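Hydrazine synthase alpha subunit (Candidatus Kuenenia stuttgartiensis, PDB 5C2V) condenses hydroxylamine, made in the gamma subunit, with ammonia to yield hydrazine, as the diheme alpha component of the hydrazine synthase complex. Local coordinates at residues V421-G429 against T628-L638. Sequence-based numbering, arbitrary orientation.
Sequences VEGYPHSWG and TTSQPVEGLTL
Leu636 and Tyr424 lie at the centre of this contact, a worked example of a loop joined to a mostly irregular segment running into a strand by side-chain packing rather than by paired backbones. The CD1 methyl of Leu636 reaches CD1 of Tyr424 at 3.8 Å and also touches CD1 of Trp428. Its CB rests 3.8 Å from CB of Pro425. Val633 comes to the rim of the phenol ring, CG2 3.5 Å from Tyr424 CE1, and the CG2 methyls of Thr628 and Thr629 both meet Tyr424 OH. With CG between its backbone N and carbonyl carbon (chi1 58°), Trp428 covers one face of that ring, NE1 3.3 Å above the centre. Trp428 begins strand 428-433, the middle strand of a three-stranded mixed sheet, so loop 628-638, part of the cytochrome c region, packs against the entry to this sheet. Leu522 of the neighbouring strand 517-522 touches Leu636, Leu638 and His426. The solvent side is sparser: exposed Leu638 meets just the His426 ring across the two segments, whereas buried Leu636 meets four residues. The imidazole is held within its own segment, where ND1 donates an almost straight hydrogen bond (178°) to a lone pair of Ser427 O.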
loop_
_atom_site.group_PDB
_atom_site.type_symbol
_atom_site.label_atom_id
_atom_site.label_comp_id
_atom_site.label_asym_id
_atom_site.label_seq_id
_atom_site.Cartn_x
_atom_site.Cartn_y
_atom_site.Cartn_z
ATOM N N VAL D 421 19.955 11.085 -45.560
ATOM C CA VAL D 421 19.680 10.638 -46.919
ATOM C C VAL D 421 18.249 10.949 -47.356
ATOM O O VAL D 421 18.030 11.739 -48.275
ATOM C CB VAL D 421 19.928 9.125 -47.073
ATOM C CG1 VAL D 421 19.623 8.680 -48.494
ATOM C CG2 VAL D 421 21.361 8.781 -46.697
ATOM N N GLU D 422 17.281 10.324 -46.693
ATOM C CA GLU D 422 15.883 10.423 -47.100
ATOM C C GLU D 422 15.289 11.814 -46.873
ATOM O O GLU D 422 14.317 12.190 -47.527
ATOM C CB GLU D 422 15.050 9.372 -46.368
ATOM C CG GLU D 422 15.570 7.955 -46.551
ATOM C CD GLU D 422 14.539 6.905 -46.199
ATOM O OE1 GLU D 422 13.390 7.279 -45.891
ATOM O OE2 GLU D 422 14.878 5.703 -46.237
ATOM N N GLY D 423 15.869 12.571 -45.947
ATOM C CA GLY D 423 15.469 13.952 -45.747
ATOM C C GLY D 423 14.451 14.193 -44.648
ATOM O O GLY D 423 13.822 15.251 -44.604
ATOM N N TYR D 424 14.279 13.218 -43.761
ATOM C CA TYR D 424 13.376 13.383 -42.627
ATOM C C TYR D 424 14.025 14.215 -41.527
ATOM O O TYR D 424 15.219 14.075 -41.264
ATOM C CB TYR D 424 12.945 12.024 -42.073
ATOM C CG TYR D 424 11.880 11.340 -42.897
ATOM C CD1 TYR D 424 10.558 11.755 -42.830
ATOM C CD2 TYR D 424 12.194 10.283 -43.738
ATOM C CE1 TYR D 424 9.577 11.138 -43.578
ATOM C CE2 TYR D 424 11.220 9.658 -44.492
ATOM C CZ TYR D 424 9.913 10.091 -44.407
ATOM O OH TYR D 424 8.933 9.479 -45.151
ATOM N N PRO D 425 13.237 15.091 -40.884
ATOM C CA PRO D 425 13.720 15.941 -39.790
ATOM C C PRO D 425 14.257 15.124 -38.619
ATOM O O PRO D 425 15.193 15.550 -37.942
ATOM C CB PRO D 425 12.471 16.728 -39.376
ATOM C CG PRO D 425 11.581 16.690 -40.572
ATOM C CD PRO D 425 11.823 15.355 -41.203
ATOM N N HIS D 426 13.662 13.958 -38.392
ATOM C CA HIS D 426 14.061 13.088 -37.294
ATOM C C HIS D 426 13.749 11.636 -37.639
ATOM O O HIS D 426 12.864 11.364 -38.449
ATOM C CB HIS D 426 13.345 13.498 -36.003
ATOM C CG HIS D 426 14.006 13.004 -34.754
ATOM N ND1 HIS D 426 13.913 11.698 -34.324
ATOM C CD2 HIS D 426 14.763 13.649 -33.832
ATOM C CE1 HIS D 426 14.589 11.556 -33.198
ATOM N NE2 HIS D 426 15.113 12.727 -32.879
ATOM N N SER D 427 14.484 10.709 -37.033
ATOM C CA SER D 427 14.200 9.289 -37.199
ATOM C C SER D 427 12.817 8.975 -36.640
ATOM O O SER D 427 12.395 9.575 -35.652
ATOM C CB SER D 427 15.267 8.438 -36.507
ATOM O OG SER D 427 15.370 8.770 -35.133
ATOM N N TRP D 428 12.107 8.047 -37.272
ATOM C CA TRP D 428 10.750 7.736 -36.839
ATOM C C TRP D 428 10.421 6.244 -36.890
ATOM O O TRP D 428 11.141 5.453 -37.501
ATOM C CB TRP D 428 9.739 8.530 -37.674
ATOM C CG TRP D 428 9.821 8.300 -39.151
ATOM C CD1 TRP D 428 10.723 8.845 -40.018
ATOM C CD2 TRP D 428 8.946 7.484 -39.941
ATOM N NE1 TRP D 428 10.472 8.408 -41.296
ATOM C CE2 TRP D 428 9.388 7.573 -41.276
ATOM C CE3 TRP D 428 7.839 6.684 -39.648
ATOM C CZ2 TRP D 428 8.759 6.891 -42.316
ATOM C CZ3 TRP D 428 7.217 6.007 -40.681
ATOM C CH2 TRP D 428 7.678 6.115 -41.998
ATOM N N GLY D 429 9.319 5.876 -36.243
ATOM C CA GLY D 429 8.900 4.490 -36.123
ATOM C C GLY D 429 7.404 4.415 -35.879
ATOM O O GLY D 429 6.717 5.426 -35.969
ATOM N N THR D 628 8.845 7.785 -49.493
ATOM C CA THR D 628 8.870 6.502 -48.794
ATOM C C THR D 628 7.716 6.329 -47.804
ATOM O O THR D 628 7.671 5.344 -47.068
ATOM C CB THR D 628 10.201 6.297 -48.044
ATOM O OG1 THR D 628 10.260 4.961 -47.527
ATOM C CG2 THR D 628 10.326 7.281 -46.902
ATOM N N THR D 629 6.804 7.296 -47.758
ATOM C CA THR D 629 5.549 7.109 -47.031
ATOM C C THR D 629 4.398 7.836 -47.724
ATOM O O THR D 629 4.601 8.846 -48.401
ATOM C CB THR D 629 5.651 7.584 -45.567
ATOM O OG1 THR D 629 4.491 7.154 -44.842
ATOM C CG2 THR D 629 5.761 9.098 -45.490
ATOM N N SER D 630 3.191 7.305 -47.563
ATOM C CA SER D 630 2.008 7.865 -48.208
ATOM C C SER D 630 1.463 9.081 -47.466
ATOM O O SER D 630 0.908 9.995 -48.075
ATOM C CB SER D 630 0.913 6.801 -48.322
ATOM O OG SER D 630 1.448 5.562 -48.754
ATOM N N GLN D 631 1.624 9.082 -46.147
ATOM C CA GLN D 631 1.015 10.099 -45.298
ATOM C C GLN D 631 1.900 11.328 -45.125
ATOM O O GLN D 631 3.125 11.230 -45.193
ATOM C CB GLN D 631 0.685 9.503 -43.927
ATOM C CG GLN D 631 0.058 8.124 -43.993
ATOM C CD GLN D 631 -1.298 8.114 -44.674
ATOM O OE1 GLN D 631 -1.941 9.153 -44.827
ATOM N NE2 GLN D 631 -1.739 6.933 -45.092
ATOM N N PRO D 632 1.273 12.498 -44.906
ATOM C CA PRO D 632 1.997 13.737 -44.603
ATOM C C PRO D 632 2.912 13.572 -43.395
ATOM O O PRO D 632 2.556 12.871 -42.450
ATOM C CB PRO D 632 0.875 14.737 -44.310
ATOM C CG PRO D 632 -0.298 14.212 -45.058
ATOM C CD PRO D 632 -0.181 12.718 -44.996
ATOM N N VAL D 633 4.073 14.215 -43.428
ATOM C CA VAL D 633 5.054 14.069 -42.360
ATOM C C VAL D 633 4.861 15.145 -41.301
ATOM O O VAL D 633 5.101 16.321 -41.557
ATOM C CB VAL D 633 6.488 14.152 -42.908
ATOM C CG1 VAL D 633 7.496 13.979 -41.788
ATOM C CG2 VAL D 633 6.698 13.108 -43.992
ATOM N N GLU D 634 4.442 14.740 -40.107
ATOM C CA GLU D 634 4.125 15.703 -39.058
ATOM C C GLU D 634 4.744 15.340 -37.711
ATOM O O GLU D 634 4.754 14.177 -37.310
ATOM C CB GLU D 634 2.606 15.838 -38.907
ATOM C CG GLU D 634 2.173 16.827 -37.834
ATOM C CD GLU D 634 0.695 17.155 -37.897
ATOM O OE1 GLU D 634 0.303 18.224 -37.385
ATOM O OE2 GLU D 634 -0.075 16.346 -38.458
ATOM N N GLY D 635 5.267 16.351 -37.022
ATOM C CA GLY D 635 5.740 16.193 -35.660
ATOM C C GLY D 635 7.130 15.608 -35.520
ATOM O O GLY D 635 7.455 15.019 -34.488
ATOM N N LEU D 636 7.954 15.752 -36.554
ATOM C CA LEU D 636 9.326 15.264 -36.486
ATOM C C LEU D 636 10.339 16.354 -36.137
ATOM O O LEU D 636 11.525 16.072 -35.978
ATOM C CB LEU D 636 9.721 14.597 -37.804
ATOM C CG LEU D 636 8.953 13.320 -38.151
ATOM C CD1 LEU D 636 9.655 12.552 -39.262
ATOM C CD2 LEU D 636 8.774 12.445 -36.919
ATOM N N THR D 637 9.880 17.593 -36.011
ATOM C CA THR D 637 10.787 18.684 -35.669
ATOM C C THR D 637 10.772 18.943 -34.166
ATOM O O THR D 637 9.777 19.418 -33.618
ATOM C CB THR D 637 10.425 19.978 -36.419
ATOM O OG1 THR D 637 10.170 19.680 -37.798
ATOM C CG2 THR D 637 11.562 20.984 -36.324
ATOM N N LEU D 638 11.886 18.633 -33.506
ATOM C CA LEU D 638 11.993 18.771 -32.056
ATOM C C LEU D 638 11.893 20.229 -31.626
ATOM O O LEU D 638 11.409 20.534 -30.536
ATOM C CB LEU D 638 13.308 18.170 -31.557
ATOM C CG LEU D 638 13.460 16.653 -31.679
ATOM C CD1 LEU D 638 14.818 16.208 -31.160
ATOM C CD2 LEU D 638 12.341 15.943 -30.935
#